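Local coordinates for protein transcriptional repressor (Vibrio fischeri, PDB 3KV1) that probably acts as a sugar-responsive transcriptional repressor of the SorC family, its carbohydrate-binding domain likely sensing the effector that governs DNA binding, at residues N50-V61 and I76-A87; L218-S229 and T243-S252. All coordinates share one frame; numbering follows the deposited sequence.

Contact 1 of 2, residues N50-V61 and I76-A87; sequences NNNLQEGMAVAV and IVTQRNARFVSA
Two neighbouring parallel strands, 58-61 and 83-86, meet here along a ladder that pairs Ala58 with Arg83 and Val61 with Ser86, and Arg80 bonds to the chain leading into them. The backbone bonds run from Arg83 N to Met57 O (2.9 Å) through to Ala87 N on Val61 O. Ahead of the ladder, Arg80 folds back on itself at chi2 and chi3 (-66° and -49°), which turns its guanidinium onto the end of helix 34-52. NH1 and NH2 of Arg80 both grip Asn50 O at 3.1 Å, and NH1 also reaches Leu53 O at 2.7 Å, in the carbonyl plane on a lone pair. Thr78 O, held by NE and NH2 of Arg80, steadies the group from its own segment. The Asn50 amide takes Thr78 N on OD1 at 2.9 Å. Beside this arginine, Leu53 CD2 comes within 3.6 Å of Phe84 CZ, while Val59 lies alongside the same ring, CG2 of Val59 3.8 Å from CE2 of Phe84. Cys104 and Leu107 of helix 100-111 also touch Phe84. On the face carrying Ala58 and Val85, helix 137-147 packs instead. Helix 65-72 links the two parallel strands, giving a beta-alpha-beta crossover in the parallel part of the mixed, Rossmann-like sheet.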
loop_
_atom_site.group_PDB
_atom_site.type_symbol
_atom_site.label_atom_id
_atom_site.label_comp_id
_atom_site.label_asym_id
_atom_site.label_seq_id
_atom_site.Cartn_x
_atom_site.Cartn_y
_atom_site.Cartn_z
ATOM N N ASN A 50 22.049 -9.271 3.261
ATOM C CA ASN A 50 21.977 -10.707 3.574
ATOM C C ASN A 50 22.686 -11.039 4.883
ATOM O O ASN A 50 22.180 -11.827 5.703
ATOM C CB ASN A 50 22.624 -11.517 2.431
ATOM C CG ASN A 50 22.510 -13.014 2.638
ATOM O OD1 ASN A 50 21.479 -13.519 3.077
ATOM N ND2 ASN A 50 23.575 -13.740 2.293
ATOM N N ASN A 51 23.873 -10.464 5.075
ATOM C CA ASN A 51 24.657 -10.736 6.278
ATOM C C ASN A 51 24.197 -9.964 7.511
ATOM O O ASN A 51 24.374 -10.425 8.631
ATOM C CB ASN A 51 26.121 -10.405 6.031
ATOM C CG ASN A 51 26.771 -11.317 5.011
ATOM O OD1 ASN A 51 26.506 -12.507 4.971
ATOM N ND2 ASN A 51 27.649 -10.756 4.198
ATOM N N ASN A 52 23.608 -8.785 7.328
ATOM C CA ASN A 52 23.396 -7.913 8.500
ATOM C C ASN A 52 21.971 -7.752 8.986
ATOM O O ASN A 52 21.746 -7.392 10.148
ATOM C CB ASN A 52 24.014 -6.527 8.254
ATOM C CG ASN A 52 25.526 -6.574 8.254
ATOM O OD1 ASN A 52 26.137 -6.502 9.308
ATOM N ND2 ASN A 52 26.132 -6.741 7.078
ATOM N N LEU A 53 21.004 -8.014 8.113
ATOM C CA LEU A 53 19.603 -7.758 8.452
ATOM C C LEU A 53 19.035 -8.953 9.229
ATOM O O LEU A 53 18.715 -9.983 8.656
ATOM C CB LEU A 53 18.805 -7.496 7.159
ATOM C CG LEU A 53 17.311 -7.270 7.328
ATOM C CD1 LEU A 53 17.052 -6.087 8.261
ATOM C CD2 LEU A 53 16.684 -7.024 5.935
ATOM N N GLN A 54 18.911 -8.828 10.548
ATOM C CA GLN A 54 18.462 -9.968 11.357
ATOM C C GLN A 54 16.938 -10.094 11.403
ATOM O O GLN A 54 16.227 -9.111 11.199
ATOM C CB GLN A 54 18.991 -9.836 12.797
ATOM C CG GLN A 54 20.535 -9.712 12.895
ATOM C CD GLN A 54 21.236 -10.881 12.206
ATOM O OE1 GLN A 54 21.117 -12.026 12.642
ATOM N NE2 GLN A 54 21.948 -10.600 11.120
ATOM N N GLU A 55 16.452 -11.300 11.679
ATOM C CA GLU A 55 15.029 -11.501 11.967
ATOM C C GLU A 55 14.579 -10.455 12.980
ATOM O O GLU A 55 15.280 -10.181 13.962
ATOM C CB GLU A 55 14.791 -12.904 12.533
ATOM C CG GLU A 55 15.603 -13.201 13.782
ATOM C CD GLU A 55 15.072 -14.397 14.557
ATOM O OE1 GLU A 55 14.338 -15.212 13.958
ATOM O OE2 GLU A 55 15.385 -14.517 15.764
ATOM N N GLY A 56 13.418 -9.852 12.741
ATOM C CA GLY A 56 12.883 -8.874 13.674
ATOM C C GLY A 56 13.360 -7.436 13.471
ATOM O O GLY A 56 12.872 -6.513 14.132
HETATM N N MSE A 57 14.341 -7.232 12.590
HETATM C CA MSE A 57 14.803 -5.884 12.264
HETATM C C MSE A 57 14.012 -5.377 11.070
HETATM O O MSE A 57 13.318 -6.147 10.381
HETATM C CB MSE A 57 16.299 -5.867 11.949
HETATM C CG MSE A 57 17.126 -6.345 13.135
HETATM SE SE MSE A 57 19.027 -6.048 12.810
HETATM C CE MSE A 57 19.683 -6.543 14.568
ATOM N N ALA A 58 14.123 -4.088 10.852
ATOM C CA ALA A 58 13.359 -3.401 9.823
ATOM C C ALA A 58 14.255 -2.519 8.976
ATOM O O ALA A 58 15.297 -2.028 9.444
ATOM C CB ALA A 58 12.297 -2.552 10.477
ATOM N N VAL A 59 13.810 -2.286 7.746
ATOM C CA VAL A 59 14.498 -1.385 6.799
ATOM C C VAL A 59 13.502 -0.315 6.330
ATOM O O VAL A 59 12.375 -0.664 5.883
ATOM C CB VAL A 59 15.025 -2.169 5.535
ATOM C CG1 VAL A 59 15.847 -1.232 4.652
ATOM C CG2 VAL A 59 15.839 -3.431 5.952
ATOM N N ALA A 60 13.859 0.973 6.477
ATOM C CA ALA A 60 13.075 2.074 5.918
ATOM C C ALA A 60 13.512 2.197 4.474
ATOM O O ALA A 60 14.685 2.468 4.255
ATOM C CB ALA A 60 13.389 3.376 6.638
ATOM N N VAL A 61 12.576 2.111 3.524
ATOM C CA VAL A 61 12.937 1.940 2.117
ATOM C C VAL A 61 12.473 3.153 1.292
ATOM O O VAL A 61 11.314 3.558 1.378
ATOM C CB VAL A 61 12.278 0.653 1.581
ATOM C CG1 VAL A 61 12.497 0.501 0.058
ATOM C CG2 VAL A 61 12.813 -0.615 2.339
ATOM N N ILE A 76 21.649 -15.253 -3.982
ATOM C CA ILE A 76 21.153 -16.113 -2.909
ATOM C C ILE A 76 21.197 -15.383 -1.585
ATOM O O ILE A 76 22.261 -14.899 -1.175
ATOM C CB ILE A 76 22.087 -17.296 -2.705
ATOM C CG1 ILE A 76 22.062 -18.193 -3.937
ATOM C CG2 ILE A 76 21.687 -18.100 -1.426
ATOM C CD1 ILE A 76 23.067 -19.332 -3.842
ATOM N N VAL A 77 20.057 -15.316 -0.913
ATOM C CA VAL A 77 20.024 -14.768 0.429
ATOM C C VAL A 77 19.301 -15.745 1.357
ATOM O O VAL A 77 18.402 -16.504 0.949
ATOM C CB VAL A 77 19.359 -13.378 0.464
ATOM C CG1 VAL A 77 20.122 -12.386 -0.424
ATOM C CG2 VAL A 77 17.908 -13.483 0.052
ATOM N N THR A 78 19.743 -15.772 2.605
ATOM C CA THR A 78 19.086 -16.581 3.613
ATOM C C THR A 78 17.729 -15.976 3.966
ATOM O O THR A 78 17.564 -14.757 3.971
ATOM C CB THR A 78 19.961 -16.640 4.858
ATOM O OG1 THR A 78 21.264 -17.099 4.472
ATOM C CG2 THR A 78 19.366 -17.572 5.870
ATOM N N GLN A 79 16.745 -16.822 4.243
ATOM C CA GLN A 79 15.420 -16.315 4.574
ATOM C C GLN A 79 15.366 -15.876 6.042
ATOM O O GLN A 79 15.810 -16.620 6.933
ATOM C CB GLN A 79 14.348 -17.377 4.267
ATOM C CG GLN A 79 14.417 -17.857 2.797
ATOM C CD GLN A 79 14.153 -16.711 1.813
ATOM O OE1 GLN A 79 13.021 -16.270 1.668
ATOM N NE2 GLN A 79 15.205 -16.228 1.145
ATOM N N ARG A 80 14.859 -14.669 6.298
ATOM C CA ARG A 80 14.679 -14.230 7.672
ATOM C C ARG A 80 13.472 -13.327 7.768
ATOM O O ARG A 80 13.112 -12.666 6.783
ATOM C CB ARG A 80 15.961 -13.559 8.220
ATOM C CG ARG A 80 16.157 -12.044 7.977
ATOM C CD ARG A 80 16.335 -11.653 6.495
ATOM N NE ARG A 80 17.325 -12.424 5.733
ATOM C CZ ARG A 80 18.626 -12.150 5.634
ATOM N NH1 ARG A 80 19.170 -11.128 6.290
ATOM N NH2 ARG A 80 19.394 -12.890 4.849
ATOM N N ASN A 81 12.850 -13.291 8.944
ATOM C CA ASN A 81 11.624 -12.517 9.103
ATOM C C ASN A 81 11.878 -11.048 9.426
ATOM O O ASN A 81 11.669 -10.587 10.558
ATOM C CB ASN A 81 10.713 -13.153 10.151
ATOM C CG ASN A 81 9.323 -12.541 10.146
ATOM O OD1 ASN A 81 8.946 -11.863 9.186
ATOM N ND2 ASN A 81 8.560 -12.775 11.211
ATOM N N ALA A 82 12.319 -10.306 8.427
ATOM C CA ALA A 82 12.605 -8.878 8.604
ATOM C C ALA A 82 11.448 -8.064 8.015
ATOM O O ALA A 82 10.624 -8.600 7.268
ATOM C CB ALA A 82 13.908 -8.523 7.928
ATOM N N ARG A 83 11.358 -6.792 8.382
ATOM C CA ARG A 83 10.268 -5.963 7.883
ATOM C C ARG A 83 10.860 -4.933 6.934
ATOM O O ARG A 83 11.991 -4.430 7.134
ATOM C CB ARG A 83 9.520 -5.231 9.010
ATOM C CG ARG A 83 8.365 -6.000 9.656
ATOM C CD ARG A 83 7.501 -5.068 10.516
ATOM N NE ARG A 83 8.261 -4.516 11.633
ATOM C CZ ARG A 83 8.100 -3.300 12.149
ATOM N NH1 ARG A 83 7.186 -2.462 11.665
ATOM N NH2 ARG A 83 8.860 -2.921 13.169
ATOM N N PHE A 84 10.091 -4.633 5.895
ATOM C CA PHE A 84 10.462 -3.595 4.938
ATOM C C PHE A 84 9.353 -2.542 4.932
ATOM O O PHE A 84 8.207 -2.851 4.574
ATOM C CB PHE A 84 10.655 -4.220 3.551
ATOM C CG PHE A 84 11.808 -5.184 3.506
ATOM C CD1 PHE A 84 11.598 -6.537 3.748
ATOM C CD2 PHE A 84 13.106 -4.714 3.354
ATOM C CE1 PHE A 84 12.687 -7.424 3.735
ATOM C CE2 PHE A 84 14.173 -5.580 3.363
ATOM C CZ PHE A 84 13.953 -6.951 3.567
ATOM N N VAL A 85 9.689 -1.324 5.373
ATOM C CA VAL A 85 8.704 -0.280 5.639
ATOM C C VAL A 85 8.890 0.871 4.665
ATOM O O VAL A 85 10.006 1.409 4.542
ATOM C CB VAL A 85 8.861 0.288 7.066
ATOM C CG1 VAL A 85 7.700 1.231 7.368
ATOM C CG2 VAL A 85 8.921 -0.857 8.102
ATOM N N SER A 86 7.822 1.261 3.963
ATOM C CA SER A 86 7.938 2.403 3.031
ATOM C C SER A 86 8.245 3.683 3.761
ATOM O O SER A 86 7.578 4.014 4.757
ATOM C CB SER A 86 6.617 2.586 2.282
ATOM O OG SER A 86 6.381 1.481 1.446
ATOM N N ALA A 87 9.235 4.435 3.266
ATOM C CA ALA A 87 9.620 5.699 3.883
ATOM C C ALA A 87 9.061 6.878 3.124
ATOM O O ALA A 87 9.343 8.022 3.464
ATOM C CB ALA A 87 11.163 5.839 3.934
HETATM O O HOH W 1 13.451 -15.462 10.735
#

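Contact 2 of 2, residues L218-S229 and T243-S252; sequences LRQIPNVVAMAS and TGVIDVLATS
Arg219 lays one face of its guanidinium over Val245 CG1, which sits 3.6 Å from that plane and toward its rim. The two side chains cross at about a right angle. With CG of Arg219 anti to the backbone N (chi1 -165°) and the chain bent at chi3, the group swings across to the end of helix 234-242, where NH1 and NH2 of Arg219 both donate to Thr243 O, end-on, at 2.7 and 3.0 Å. That carbonyl lies close to the guanidinium plane, so two bonds help fix the rotation of the group. Next to it along the helix end, Leu218 CB packs on Val245 CB, and a water sits close to both Leu218 O and Val245 O.

Asp247 closes the approach to the strands. Its OD2 receives Val224 N at 2.8 Å in an almost straight bond (177°), using the lone pair turned away from OD1. Val224 O accepts in return from both Asp247 N and Val248 N, so the two residues hold each other by side chain and backbone at the point where pairing starts.

Beyond it, strands 223-227 and 248-252 run parallel, Val225 and Val248 side by side with CG2 of Val225 4.0 Å from CB of Val248. On the other face Ala226 CB meets Ile246 CD1 at 3.7 Å, an apolar patch continued by Ala240 and Leu241 of helix 234-242. Past the last backbone bond, from Ala228 N to Ala250 O, Thr251 OG1 in the conformer described donates to Ala228 O from above the carbonyl plane. Ser252 OG then caps Cys255 N at the start of helix 253-264. Parallel neighbours joined through helix 234-242 in the buried middle of the sheet are the beta-alpha-beta crossover expected of a Rossmann-like domain.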
loop_
_atom_site.group_PDB
_atom_site.type_symbol
_atom_site.label_atom_id
_atom_site.label_comp_id
_atom_site.label_asym_id
_atom_site.label_seq_id
_atom_site.Cartn_x
_atom_site.Cartn_y
_atom_site.Cartn_z
ATOM N N LEU A 218 16.648 10.282 9.154
ATOM C CA LEU A 218 17.771 9.492 8.669
ATOM C C LEU A 218 18.976 9.673 9.601
ATOM O O LEU A 218 19.792 8.758 9.761
ATOM C CB LEU A 218 18.190 9.903 7.227
ATOM C CG LEU A 218 17.264 9.503 6.078
ATOM C CD1 LEU A 218 17.815 10.017 4.691
ATOM C CD2 LEU A 218 17.042 7.980 6.030
ATOM N N ARG A 219 19.104 10.842 10.218
ATOM C CA ARG A 219 20.280 11.086 11.054
ATOM C C ARG A 219 20.290 10.118 12.255
ATOM O O ARG A 219 21.360 9.770 12.770
ATOM C CB ARG A 219 20.310 12.532 11.546
ATOM C CG ARG A 219 21.654 12.997 12.126
ATOM C CD ARG A 219 21.637 14.526 12.469
ATOM N NE ARG A 219 21.327 15.333 11.287
ATOM C CZ ARG A 219 22.149 15.475 10.252
ATOM N NH1 ARG A 219 23.368 14.923 10.281
ATOM N NH2 ARG A 219 21.775 16.199 9.200
ATOM N N GLN A 220 19.108 9.707 12.707
ATOM C CA GLN A 220 19.018 8.794 13.854
ATOM C C GLN A 220 18.722 7.331 13.496
ATOM O O GLN A 220 18.464 6.539 14.381
ATOM C CB GLN A 220 18.014 9.297 14.912
ATOM C CG GLN A 220 16.575 9.508 14.410
ATOM C CD GLN A 220 15.750 8.223 14.327
ATOM O OE1 GLN A 220 15.673 7.463 15.299
ATOM N NE2 GLN A 220 15.082 8.005 13.186
ATOM N N ILE A 221 18.775 6.968 12.214
ATOM C CA ILE A 221 18.666 5.566 11.823
ATOM C C ILE A 221 20.101 5.004 11.850
ATOM O O ILE A 221 21.003 5.588 11.274
ATOM C CB ILE A 221 17.993 5.411 10.420
ATOM C CG1 ILE A 221 16.478 5.669 10.557
ATOM C CG2 ILE A 221 18.275 4.021 9.803
ATOM C CD1 ILE A 221 15.719 5.550 9.243
ATOM N N PRO A 222 20.310 3.865 12.543
ATOM C CA PRO A 222 21.707 3.406 12.736
ATOM C C PRO A 222 22.465 3.081 11.450
ATOM O O PRO A 222 23.675 3.265 11.417
ATOM C CB PRO A 222 21.532 2.103 13.538
ATOM C CG PRO A 222 20.230 2.284 14.269
ATOM C CD PRO A 222 19.345 3.108 13.356
ATOM N N ASN A 223 21.786 2.582 10.419
ATOM C CA ASN A 223 22.491 2.126 9.242
ATOM C C ASN A 223 21.828 2.609 7.954
ATOM O O ASN A 223 21.061 1.856 7.338
ATOM C CB ASN A 223 22.554 0.587 9.210
ATOM C CG ASN A 223 23.303 0.011 10.407
ATOM O OD1 ASN A 223 24.517 0.148 10.507
ATOM N ND2 ASN A 223 22.570 -0.570 11.333
ATOM N N VAL A 224 22.132 3.843 7.576
ATOM C CA VAL A 224 21.599 4.434 6.347
ATOM C C VAL A 224 22.509 3.985 5.220
ATOM O O VAL A 224 23.702 4.319 5.179
ATOM C CB VAL A 224 21.550 5.961 6.478
ATOM C CG1 VAL A 224 21.197 6.627 5.161
ATOM C CG2 VAL A 224 20.514 6.346 7.613
ATOM N N VAL A 225 21.948 3.181 4.326
ATOM C CA VAL A 225 22.695 2.671 3.189
ATOM C C VAL A 225 22.255 3.487 1.978
ATOM O O VAL A 225 21.081 3.433 1.581
ATOM C CB VAL A 225 22.299 1.219 2.891
ATOM C CG1 VAL A 225 23.048 0.737 1.612
ATOM C CG2 VAL A 225 22.571 0.308 4.116
ATOM N N ALA A 226 23.191 4.215 1.391
ATOM C CA ALA A 226 22.850 5.142 0.308
ATOM C C ALA A 226 23.576 4.690 -0.953
ATOM O O ALA A 226 24.770 4.336 -0.940
ATOM C CB ALA A 226 23.231 6.576 0.673
HETATM N N MSE A 227 22.873 4.804 -2.069
HETATM C CA MSE A 227 23.311 4.180 -3.291
HETATM C C MSE A 227 23.278 5.159 -4.476
HETATM O O MSE A 227 22.254 5.781 -4.730
HETATM C CB MSE A 227 22.379 2.992 -3.545
HETATM C CG MSE A 227 22.165 2.079 -2.319
HETATM SE SE MSE A 227 20.920 0.707 -2.938
HETATM C CE MSE A 227 21.923 0.320 -4.686
ATOM N N ALA A 228 24.384 5.287 -5.210
ATOM C CA ALA A 228 24.355 6.060 -6.459
ATOM C C ALA A 228 25.349 5.446 -7.427
ATOM O O ALA A 228 26.402 4.994 -7.018
ATOM C CB ALA A 228 24.714 7.502 -6.203
ATOM N N SER A 229 25.057 5.465 -8.721
ATOM C CA SER A 229 25.963 4.806 -9.663
ATOM C C SER A 229 26.654 5.741 -10.644
ATOM O O SER A 229 27.655 5.382 -11.267
ATOM C CB SER A 229 25.218 3.732 -10.458
ATOM O OG SER A 229 24.992 2.598 -9.656
ATOM N N THR A 243 25.686 15.790 4.501
ATOM C CA THR A 243 24.598 15.923 5.477
ATOM C C THR A 243 24.945 15.186 6.740
ATOM O O THR A 243 24.360 15.440 7.781
ATOM C CB THR A 243 23.281 15.274 5.020
ATOM O OG1 THR A 243 23.483 13.860 4.877
ATOM C CG2 THR A 243 22.806 15.879 3.728
ATOM N N GLY A 244 25.855 14.227 6.628
ATOM C CA GLY A 244 26.286 13.419 7.757
ATOM C C GLY A 244 25.407 12.209 8.054
ATOM O O GLY A 244 25.679 11.453 8.993
ATOM N N VAL A 245 24.336 12.005 7.291
ATOM C CA VAL A 245 23.429 10.918 7.685
ATOM C C VAL A 245 23.795 9.545 7.160
ATOM O O VAL A 245 23.207 8.534 7.614
ATOM C CB VAL A 245 21.961 11.210 7.342
ATOM C CG1 VAL A 245 21.530 12.562 7.910
ATOM C CG2 VAL A 245 21.759 11.177 5.845
ATOM N N ILE A 246 24.726 9.474 6.219
ATOM C CA ILE A 246 24.996 8.196 5.553
ATOM C C ILE A 246 25.964 7.333 6.338
ATOM O O ILE A 246 26.999 7.838 6.811
ATOM C CB ILE A 246 25.535 8.434 4.157
ATOM C CG1 ILE A 246 24.467 9.136 3.329
ATOM C CG2 ILE A 246 25.899 7.099 3.491
ATOM C CD1 ILE A 246 24.979 9.521 1.945
ATOM N N ASP A 247 25.615 6.059 6.519
ATOM C CA ASP A 247 26.521 5.136 7.191
ATOM C C ASP A 247 27.232 4.173 6.241
ATOM O O ASP A 247 28.396 3.805 6.462
ATOM C CB ASP A 247 25.758 4.404 8.261
ATOM C CG ASP A 247 25.063 5.376 9.203
ATOM O OD1 ASP A 247 25.812 6.116 9.897
ATOM O OD2 ASP A 247 23.797 5.447 9.213
ATOM N N VAL A 248 26.523 3.732 5.207
ATOM C CA VAL A 248 27.117 2.824 4.239
ATOM C C VAL A 248 26.925 3.416 2.831
ATOM O O VAL A 248 25.783 3.665 2.407
ATOM C CB VAL A 248 26.426 1.466 4.299
ATOM C CG1 VAL A 248 26.965 0.539 3.215
ATOM C CG2 VAL A 248 26.565 0.816 5.709
ATOM N N LEU A 249 28.023 3.667 2.124
ATOM C CA LEU A 249 27.913 4.260 0.792
ATOM C C LEU A 249 28.214 3.171 -0.214
ATOM O O LEU A 249 29.258 2.535 -0.131
ATOM C CB LEU A 249 28.930 5.387 0.628
ATOM C CG LEU A 249 28.990 6.010 -0.767
ATOM C CD1 LEU A 249 27.678 6.772 -1.009
ATOM C CD2 LEU A 249 30.216 6.939 -0.892
ATOM N N ALA A 250 27.307 2.936 -1.154
ATOM C CA ALA A 250 27.558 1.946 -2.185
ATOM C C ALA A 250 27.593 2.702 -3.541
ATOM O O ALA A 250 26.649 3.372 -3.896
ATOM C CB ALA A 250 26.428 0.843 -2.159
ATOM N N THR A 251 28.655 2.533 -4.305
ATOM C CA THR A 251 28.816 3.347 -5.501
ATOM C C THR A 251 29.925 2.741 -6.363
ATOM O O THR A 251 30.412 1.648 -6.078
ATOM C CB THR A 251 29.092 4.864 -5.145
ATOM O OG1 THR A 251 28.969 5.690 -6.316
ATOM C CG2 THR A 251 30.511 5.066 -4.543
ATOM N N SER A 252 30.295 3.427 -7.438
ATOM C CA SER A 252 31.256 2.893 -8.413
ATOM C C SER A 252 32.688 3.403 -8.124
ATOM O O SER A 252 32.851 4.368 -7.382
ATOM C CB SER A 252 30.899 3.378 -9.821
ATOM O OG SER A 252 31.134 4.781 -9.938
HETATM O O HOH W 2 22.349 8.212 10.035
HETATM O O HOH W 3 24.216 10.539 11.801
HETATM O O HOH W 4 25.241 12.902 11.998
HETATM O O HOH W 5 29.956 5.879 -12.290
#

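Read from the N terminus, the chain leaves helix 34-52, enters strand 58-61 and returns through helix 65-72 to strand 83-86, where contact 1 closes its loop. Only much later does contact 2 close a second loop, carrying strand 223-227 through helix 234-242 to strand 248-252. The two are in series, neither enclosing nor crossing the other. Strand 151-158 lies between them in the sheet, pairing in parallel with both 58-61 and 223-227, while strand 24-28 extends the sheet beyond 248-252. The centres of contacts 1 and 2 are about 16 Å apart, yet Ala60 CB packs on Ile221 CD1 at 4.1 Å, so the two contacts also touch directly.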